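Local coordinates for protein Hcp1 family type VI secretion system effector (Salmonella typhimurium, PDB 5XHH) that probably forms ring-shaped hexamers that stack into the inner tube of the type VI secretion system and may also be exported as an effector, at residues Ile5-Asp10 / Ala82-Arg87; Ser29-Ile34 / Asn55-His60; Leu104-Val109 / Val125-Ser130. All blocks are in the same frame, centred on the assembly; numbering follows the deposited sequence.

Contact 1 (Ile5-Asp10 / Ala82-Arg87)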
# COMPACT_ATOMS: atom_id res chain seq x y z
N ILE A 5 -9.39 5.88 -3.32
CA ILE A 5 -8.41 4.99 -2.72
C ILE A 5 -7.54 5.84 -1.80
O ILE A 5 -6.98 6.86 -2.23
CB ILE A 5 -7.54 4.29 -3.78
CG1 ILE A 5 -8.41 3.67 -4.89
CG2 ILE A 5 -6.66 3.23 -3.14
CD1 ILE A 5 -7.64 3.24 -6.15
N PHE A 6 -7.40 5.42 -0.55
CA PHE A 6 -6.62 6.15 0.44
C PHE A 6 -5.57 5.23 1.04
O PHE A 6 -5.82 4.05 1.27
CB PHE A 6 -7.52 6.72 1.56
CG PHE A 6 -8.59 7.63 1.05
CD1 PHE A 6 -8.29 8.93 0.71
CD2 PHE A 6 -9.89 7.18 0.90
CE1 PHE A 6 -9.27 9.77 0.23
CE2 PHE A 6 -10.88 8.02 0.42
CZ PHE A 6 -10.57 9.32 0.10
N LEU A 7 -4.38 5.78 1.27
CA LEU A 7 -3.29 5.05 1.90
C LEU A 7 -2.79 5.86 3.08
O LEU A 7 -2.26 6.96 2.91
CB LEU A 7 -2.16 4.75 0.92
CG LEU A 7 -1.02 3.94 1.53
CD1 LEU A 7 -1.56 2.64 2.11
CD2 LEU A 7 0.07 3.65 0.50
N LYS A 8 -2.96 5.30 4.27
CA LYS A 8 -2.52 5.91 5.51
C LYS A 8 -1.21 5.24 5.91
O LYS A 8 -1.20 4.05 6.24
CB LYS A 8 -3.58 5.74 6.59
CG LYS A 8 -3.18 6.33 7.95
CD LYS A 8 -4.01 5.73 9.08
CE LYS A 8 -3.76 6.50 10.38
NZ LYS A 8 -4.20 5.72 11.55
N ILE A 9 -0.12 5.99 5.91
CA ILE A 9 1.19 5.47 6.28
C ILE A 9 1.65 6.14 7.57
O ILE A 9 1.72 7.37 7.64
CB ILE A 9 2.22 5.70 5.16
CG1 ILE A 9 1.75 5.06 3.85
CG2 ILE A 9 3.57 5.11 5.58
CD1 ILE A 9 2.70 5.30 2.70
N ASP A 10 1.97 5.33 8.58
CA ASP A 10 2.49 5.87 9.83
C ASP A 10 3.70 6.74 9.56
O ASP A 10 4.63 6.33 8.86
CB ASP A 10 2.87 4.75 10.80
CG ASP A 10 1.67 4.09 11.45
OD1 ASP A 10 0.54 4.60 11.32
OD2 ASP A 10 1.88 3.07 12.14
N ALA A 82 0.40 0.45 7.73
CA ALA A 82 -0.19 1.24 6.67
C ALA A 82 -1.55 0.66 6.35
O ALA A 82 -1.72 -0.56 6.40
CB ALA A 82 0.69 1.24 5.40
N ILE A 83 -2.51 1.51 6.03
CA ILE A 83 -3.88 1.08 5.80
C ILE A 83 -4.31 1.57 4.44
O ILE A 83 -4.30 2.78 4.18
CB ILE A 83 -4.84 1.59 6.88
CG1 ILE A 83 -4.38 1.14 8.27
CG2 ILE A 83 -6.24 1.09 6.58
CD1 ILE A 83 -5.20 1.71 9.43
N LEU A 84 -4.70 0.65 3.57
CA LEU A 84 -5.16 0.97 2.23
C LEU A 84 -6.66 0.71 2.21
O LEU A 84 -7.11 -0.40 2.51
CB LEU A 84 -4.42 0.12 1.19
CG LEU A 84 -4.51 0.51 -0.28
CD1 LEU A 84 -3.62 -0.41 -1.13
CD2 LEU A 84 -5.94 0.45 -0.79
N VAL A 85 -7.43 1.72 1.83
CA VAL A 85 -8.88 1.65 1.81
C VAL A 85 -9.37 2.03 0.42
O VAL A 85 -8.89 2.99 -0.18
CB VAL A 85 -9.49 2.57 2.88
CG1 VAL A 85 -10.90 2.92 2.52
CG2 VAL A 85 -9.40 1.91 4.27
N MET A 86 -10.34 1.28 -0.10
CA MET A 86 -10.96 1.56 -1.38
C MET A 86 -12.47 1.59 -1.21
O MET A 86 -13.06 0.69 -0.58
CB MET A 86 -10.55 0.52 -2.42
CG MET A 86 -10.96 0.83 -3.84
SD MET A 86 -9.96 -0.17 -4.98
CE MET A 86 -10.71 0.28 -6.55
N ARG A 87 -13.09 2.61 -1.82
CA ARG A 87 -14.54 2.79 -1.78
C ARG A 87 -15.04 3.32 -3.12
O ARG A 87 -14.32 4.00 -3.85
CB ARG A 87 -14.96 3.77 -0.68
CG ARG A 87 -14.76 5.21 -1.06
CD ARG A 87 -15.01 6.19 0.09
NE ARG A 87 -14.73 7.56 -0.34
CZ ARG A 87 -14.50 8.57 0.49
NH1 ARG A 87 -14.50 8.39 1.80
NH2 ARG A 87 -14.26 9.78 -0.00
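Strands 3-9 and 79-88 are antiparallel neighbours in the larger beta sheet of the Hcp fold, and side chains from both line up on each face. Ile-5, Leu-7, Ile-9, Ala-82, Leu-84 and Met-86 share one face. There Ile-5 lies alongside Leu-84 and Met-86, all pointing the same way. Ile-5 CG2, anti to the backbone N, meets Leu-84 CD2 at 3.7 Å. Ile-5 CG1 touches Met-86 CG at 4.0 Å. Leu-7 leans CD1 toward the partner strand, against Ile-83 O and 3.9 Å from Leu-84 CB. This face is covered by Trp-30, Leu-56 and Phe-58 from the second sheet.

Backbone hydrogen bonds join Phe-6 to Val-85 and Lys-8 to Ile-83, two per pair. The Lys-8 N to Ile-83 O bond is nearly straight, 173° at the hydrogen. Phe-6, Lys-8, Ile-83 and Val-85 occupy the other face.

Arg-87 reaches across to Phe-6 on the neighbouring strand, its chain extended from CG to NE. Salt bridges to Asp-4 and Asp-18 hold the guanidinium, while the Phe-6 ring also stacks on His-21. The ring and guanidinium planes stand 74° apart. The ring offers its edge: Phe-6 CE2 sits over the centre of the guanidinium face, 3.7 Å from Arg-87 CZ.

Contact 2 (Ser29-Ile34 / Asn55-His60)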
# COMPACT_ATOMS: atom_id res chain seq x y z
N SER A 29 -3.60 4.08 -8.26
CA SER A 29 -3.73 2.65 -8.52
C SER A 29 -2.74 1.90 -7.64
O SER A 29 -1.81 2.49 -7.09
CB SER A 29 -3.49 2.33 -10.00
OG SER A 29 -2.14 2.50 -10.35
N TRP A 30 -2.93 0.58 -7.54
CA TRP A 30 -2.16 -0.23 -6.61
C TRP A 30 -2.27 -1.68 -7.03
O TRP A 30 -3.24 -2.07 -7.68
CB TRP A 30 -2.65 -0.05 -5.17
CG TRP A 30 -4.07 -0.47 -5.00
CD1 TRP A 30 -5.17 0.33 -5.07
CD2 TRP A 30 -4.55 -1.80 -4.77
NE1 TRP A 30 -6.31 -0.41 -4.89
CE2 TRP A 30 -5.96 -1.73 -4.72
CE3 TRP A 30 -3.93 -3.05 -4.61
CZ2 TRP A 30 -6.76 -2.86 -4.49
CZ3 TRP A 30 -4.73 -4.18 -4.39
CH2 TRP A 30 -6.13 -4.07 -4.33
N ARG A 31 -1.29 -2.49 -6.64
CA ARG A 31 -1.35 -3.92 -6.87
C ARG A 31 -0.34 -4.63 -5.97
O ARG A 31 0.66 -4.05 -5.54
CB ARG A 31 -1.09 -4.28 -8.34
CG ARG A 31 0.35 -4.14 -8.83
CD ARG A 31 0.68 -2.68 -9.14
NE ARG A 31 -0.30 -2.05 -10.02
CZ ARG A 31 -0.43 -0.73 -10.17
NH1 ARG A 31 -1.35 -0.24 -10.98
NH2 ARG A 31 0.35 0.09 -9.49
N TRP A 32 -0.63 -5.90 -5.70
CA TRP A 32 0.26 -6.82 -4.99
C TRP A 32 -0.28 -8.22 -5.24
O TRP A 32 -1.40 -8.38 -5.71
CB TRP A 32 0.34 -6.50 -3.48
CG TRP A 32 -0.98 -6.63 -2.71
CD1 TRP A 32 -1.97 -5.70 -2.62
CD2 TRP A 32 -1.40 -7.75 -1.89
NE1 TRP A 32 -2.99 -6.17 -1.81
CE2 TRP A 32 -2.66 -7.42 -1.36
CE3 TRP A 32 -0.84 -8.98 -1.58
CZ2 TRP A 32 -3.37 -8.28 -0.52
CZ3 TRP A 32 -1.54 -9.84 -0.74
CH2 TRP A 32 -2.79 -9.49 -0.22
N ASN A 33 0.54 -9.23 -4.95
CA ASN A 33 0.03 -10.59 -5.06
C ASN A 33 0.74 -11.52 -4.09
O ASN A 33 1.84 -11.26 -3.61
CB ASN A 33 0.11 -11.15 -6.51
CG ASN A 33 1.52 -11.47 -6.96
OD1 ASN A 33 2.12 -12.47 -6.54
ND2 ASN A 33 2.04 -10.66 -7.88
N ILE A 34 0.04 -12.61 -3.77
CA ILE A 34 0.59 -13.74 -3.04
C ILE A 34 0.70 -14.88 -4.04
O ILE A 34 -0.07 -14.96 -5.00
CB ILE A 34 -0.30 -14.10 -1.83
CG1 ILE A 34 0.32 -15.22 -1.00
CG2 ILE A 34 -1.73 -14.50 -2.25
CD1 ILE A 34 -0.52 -15.62 0.22
N ASN A 55 5.95 -6.86 -3.07
CA ASN A 55 5.71 -5.56 -2.47
C ASN A 55 4.32 -5.03 -2.85
O ASN A 55 3.70 -5.46 -3.82
CB ASN A 55 6.78 -4.56 -2.92
CG ASN A 55 8.17 -4.95 -2.44
OD1 ASN A 55 8.29 -5.68 -1.46
ND2 ASN A 55 9.21 -4.47 -3.12
N LEU A 56 3.83 -4.10 -2.05
CA LEU A 56 2.75 -3.24 -2.49
C LEU A 56 3.30 -2.22 -3.48
O LEU A 56 4.18 -1.43 -3.13
CB LEU A 56 2.11 -2.54 -1.29
CG LEU A 56 1.06 -1.50 -1.69
CD1 LEU A 56 -0.17 -2.14 -2.38
CD2 LEU A 56 0.65 -0.70 -0.48
N ASP A 57 2.80 -2.25 -4.71
CA ASP A 57 3.12 -1.23 -5.71
C ASP A 57 1.94 -0.26 -5.80
O ASP A 57 0.80 -0.70 -6.00
CB ASP A 57 3.41 -1.89 -7.07
CG ASP A 57 3.72 -0.88 -8.20
OD1 ASP A 57 2.95 0.08 -8.41
OD2 ASP A 57 4.72 -1.07 -8.91
N PHE A 58 2.19 1.03 -5.63
CA PHE A 58 1.11 2.00 -5.80
C PHE A 58 1.61 3.23 -6.54
O PHE A 58 2.81 3.50 -6.60
CB PHE A 58 0.43 2.37 -4.47
CG PHE A 58 1.23 3.29 -3.58
CD1 PHE A 58 1.09 4.67 -3.68
CD2 PHE A 58 2.07 2.79 -2.61
CE1 PHE A 58 1.81 5.53 -2.86
CE2 PHE A 58 2.79 3.64 -1.77
CZ PHE A 58 2.65 5.01 -1.90
N ASP A 59 0.66 3.98 -7.10
CA ASP A 59 0.93 5.20 -7.86
C ASP A 59 0.20 6.36 -7.17
O ASP A 59 -0.94 6.19 -6.71
CB ASP A 59 0.44 5.06 -9.32
CG ASP A 59 0.95 6.17 -10.25
OD1 ASP A 59 1.89 6.92 -9.91
OD2 ASP A 59 0.38 6.28 -11.36
N HIS A 60 0.85 7.51 -7.08
CA HIS A 60 0.12 8.69 -6.64
C HIS A 60 0.70 9.90 -7.35
O HIS A 60 1.78 9.85 -7.93
CB HIS A 60 0.18 8.86 -5.11
CG HIS A 60 1.54 9.23 -4.59
ND1 HIS A 60 1.74 10.26 -3.69
CD2 HIS A 60 2.77 8.74 -4.87
CE1 HIS A 60 3.03 10.38 -3.44
NE2 HIS A 60 3.68 9.47 -4.14
O HOH W 1 -1.63 4.63 -12.28
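Arg-31 and Asp-57 form the closest side-chain pair between these two antiparallel strands. Arg-31 NH2 makes a salt bridge to Asp-57 OD1 at 2.8 Å. The bond is bent, 137° at the hydrogen. It meets OD1 from above the carboxylate plane, and the two flat groups are turned 83° apart.

The Arg-31 chain is bent at chi2 and chi3, which brings the guanidinium back alongside Ser-29 and Asp-57. Arg-31 CD packs on Asp-57 CB at 3.5 Å. Arg-31 NH1 donates to Ser-29 OG at 2.9 Å, so the guanidinium is held at two nitrogens. A water links Ser-29 OG to Asp-59 OD2, which also has a salt bridge to Arg-122. The backbones of Arg-31 and Asp-57 exchange two hydrogen bonds beneath their side chains, and Asp-59 N donates to Ser-29 O.

The face of Trp-30 and Phe-58 is largely apolar. Trp-30 CB meets Phe-58 CB at 4.0 Å where the strands come close. Leu-56 CD1 touches Trp-32 CD1 at 4.0 Å, the two side chains crossing obliquely. Both indoles also meet Tyr-99, Trp-32 in an edge-to-face stack.

This is an edge pairing in the smaller antiparallel sheet of the Hcp beta barrel: strand 29-36 is outermost within the chain, and strand 51-61 lies between it and strand 121-129. The apolar side turns to the other sheet, with Trp-30 and Leu-56 on strand 79-88. His-60 reaches helix 66-75.

Contact 3 (Leu104-Val109 / Val125-Ser130)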
# COMPACT_ATOMS: atom_id res chain seq x y z
N LEU A 104 6.64 -2.39 7.44
CA LEU A 104 6.91 -2.04 6.06
C LEU A 104 8.24 -1.29 5.94
O LEU A 104 8.68 -0.62 6.88
CB LEU A 104 5.79 -1.17 5.47
CG LEU A 104 4.38 -1.78 5.49
CD1 LEU A 104 3.58 -1.39 6.77
CD2 LEU A 104 3.60 -1.42 4.21
N ILE A 105 8.85 -1.43 4.76
CA ILE A 105 9.99 -0.63 4.33
C ILE A 105 9.66 -0.05 2.97
O ILE A 105 9.01 -0.71 2.14
CB ILE A 105 11.28 -1.48 4.27
CG1 ILE A 105 11.70 -1.95 5.66
CG2 ILE A 105 12.42 -0.70 3.66
CD1 ILE A 105 12.87 -2.91 5.63
N VAL A 106 10.09 1.19 2.72
CA VAL A 106 9.94 1.79 1.40
C VAL A 106 11.06 1.26 0.52
O VAL A 106 12.23 1.59 0.72
CB VAL A 106 9.97 3.32 1.46
CG1 VAL A 106 9.67 3.90 0.07
CG2 VAL A 106 8.95 3.83 2.48
N ALA A 107 10.71 0.43 -0.47
CA ALA A 107 11.75 -0.22 -1.26
C ALA A 107 12.07 0.52 -2.54
O ALA A 107 13.21 0.45 -3.01
CB ALA A 107 11.34 -1.66 -1.60
N VAL A 108 11.09 1.21 -3.13
CA VAL A 108 11.29 1.92 -4.40
C VAL A 108 10.50 3.22 -4.38
O VAL A 108 9.33 3.23 -3.98
CB VAL A 108 10.83 1.09 -5.63
CG1 VAL A 108 10.93 1.92 -6.90
CG2 VAL A 108 11.65 -0.17 -5.79
N VAL A 109 11.13 4.31 -4.82
CA VAL A 109 10.43 5.56 -5.09
C VAL A 109 10.85 6.06 -6.47
O VAL A 109 12.03 6.27 -6.73
CB VAL A 109 10.70 6.64 -4.01
CG1 VAL A 109 9.79 7.83 -4.22
CG2 VAL A 109 10.46 6.07 -2.61
N VAL A 125 5.62 3.83 -6.20
CA VAL A 125 6.21 3.53 -4.91
C VAL A 125 6.02 2.04 -4.64
O VAL A 125 4.94 1.49 -4.89
CB VAL A 125 5.58 4.36 -3.78
CG1 VAL A 125 6.24 4.04 -2.44
CG2 VAL A 125 5.65 5.85 -4.09
N GLU A 126 7.06 1.40 -4.13
CA GLU A 126 6.95 0.04 -3.65
C GLU A 126 7.28 0.03 -2.17
O GLU A 126 8.30 0.60 -1.75
CB GLU A 126 7.87 -0.89 -4.40
CG GLU A 126 7.48 -1.10 -5.85
CD GLU A 126 8.40 -2.09 -6.53
OE1 GLU A 126 8.96 -2.94 -5.80
OE2 GLU A 126 8.56 -2.02 -7.76
N LEU A 127 6.40 -0.63 -1.40
CA LEU A 127 6.56 -0.85 0.03
C LEU A 127 6.57 -2.35 0.28
O LEU A 127 5.63 -3.06 -0.10
CB LEU A 127 5.41 -0.22 0.83
CG LEU A 127 4.97 1.21 0.59
CD1 LEU A 127 3.73 1.49 1.41
CD2 LEU A 127 6.07 2.20 0.92
N SER A 128 7.63 -2.84 0.90
CA SER A 128 7.60 -4.22 1.32
C SER A 128 6.85 -4.30 2.64
O SER A 128 6.84 -3.35 3.42
CB SER A 128 9.01 -4.77 1.48
OG SER A 128 9.66 -4.11 2.54
N PHE A 129 6.17 -5.43 2.86
CA PHE A 129 5.45 -5.64 4.10
C PHE A 129 5.60 -7.10 4.51
O PHE A 129 5.69 -7.99 3.66
CB PHE A 129 3.95 -5.27 3.98
CG PHE A 129 3.22 -6.03 2.91
CD1 PHE A 129 3.17 -5.55 1.61
CD2 PHE A 129 2.60 -7.23 3.20
CE1 PHE A 129 2.50 -6.26 0.62
CE2 PHE A 129 1.93 -7.94 2.21
CZ PHE A 129 1.88 -7.45 0.91
N SER A 130 5.62 -7.35 5.81
CA SER A 130 5.70 -8.73 6.24
C SER A 130 4.35 -9.33 6.60
O SER A 130 4.23 -10.55 6.60
CB SER A 130 6.68 -8.88 7.41
OG SER A 130 6.51 -7.84 8.33
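Glu-126 O is gripped by two backbone donors, Ala-107 N at 2.7 Å and Val-108 N at 3.2 Å. Two successive residues thus face one partner, a classic beta bulge in the hairpin of strands 104-113 and 121-129. Ala-107 N comes from above the carbonyl plane, whereas Val-108 N lies in it, on a lone pair. The register shifts by one residue here. Glu-126 N returns a bond to Val-108 O at 2.9 Å. Further along, Ile-105 and Ser-128 exchange backbone hydrogen bonds.

Val-108 and Glu-126 run side by side, pointing the same way. The Glu-126 chain is extended, so its carboxylate carbon CD reaches Val-108 CG2 at 3.8 Å. Glu-126 OE1 accepts a hydrogen bond from Asn-55 ND2.

On the other face Leu-127 CD2 lies beside Val-106 CG2 at 3.7 Å. Leu-104 crosses Phe-129 obliquely, its CG 3.8 Å from Phe-129 CB. Val-106 and Val-125 pack on helix 66-75, and Leu-104 on strand 79-88.

The face of Val-106 and Leu-127 is held by apolar contacts, while that of Val-108 and Glu-126 mixes aliphatic and polar groups. The main-chain bonds fix the register, and the doubly bonded Glu-126 O takes up the extra residue of the bulge.

The three contacts belong to two antiparallel sheets that together make the beta barrel of the Hcp fold. Contact 1 lies in the larger sheet. Contacts 2 and 3 lie in the smaller one, where probable hydrogen bonds from Leu-56 N to Leu-127 O and from Val-125 N to Phe-58 O join strands 51-61 and 121-129. The centres of contacts 2 and 3 are about 10 Å apart, those of 1 and 2 about 12 Å, and those of 1 and 3 about 14 Å. Between the sheets Leu-7 packs on Phe-58 and Ile-9 meets Leu-127. In the sequence, contact 2 falls between the segments of contact 1, and contact 3 comes last. Early and late strands thus build one apolar core.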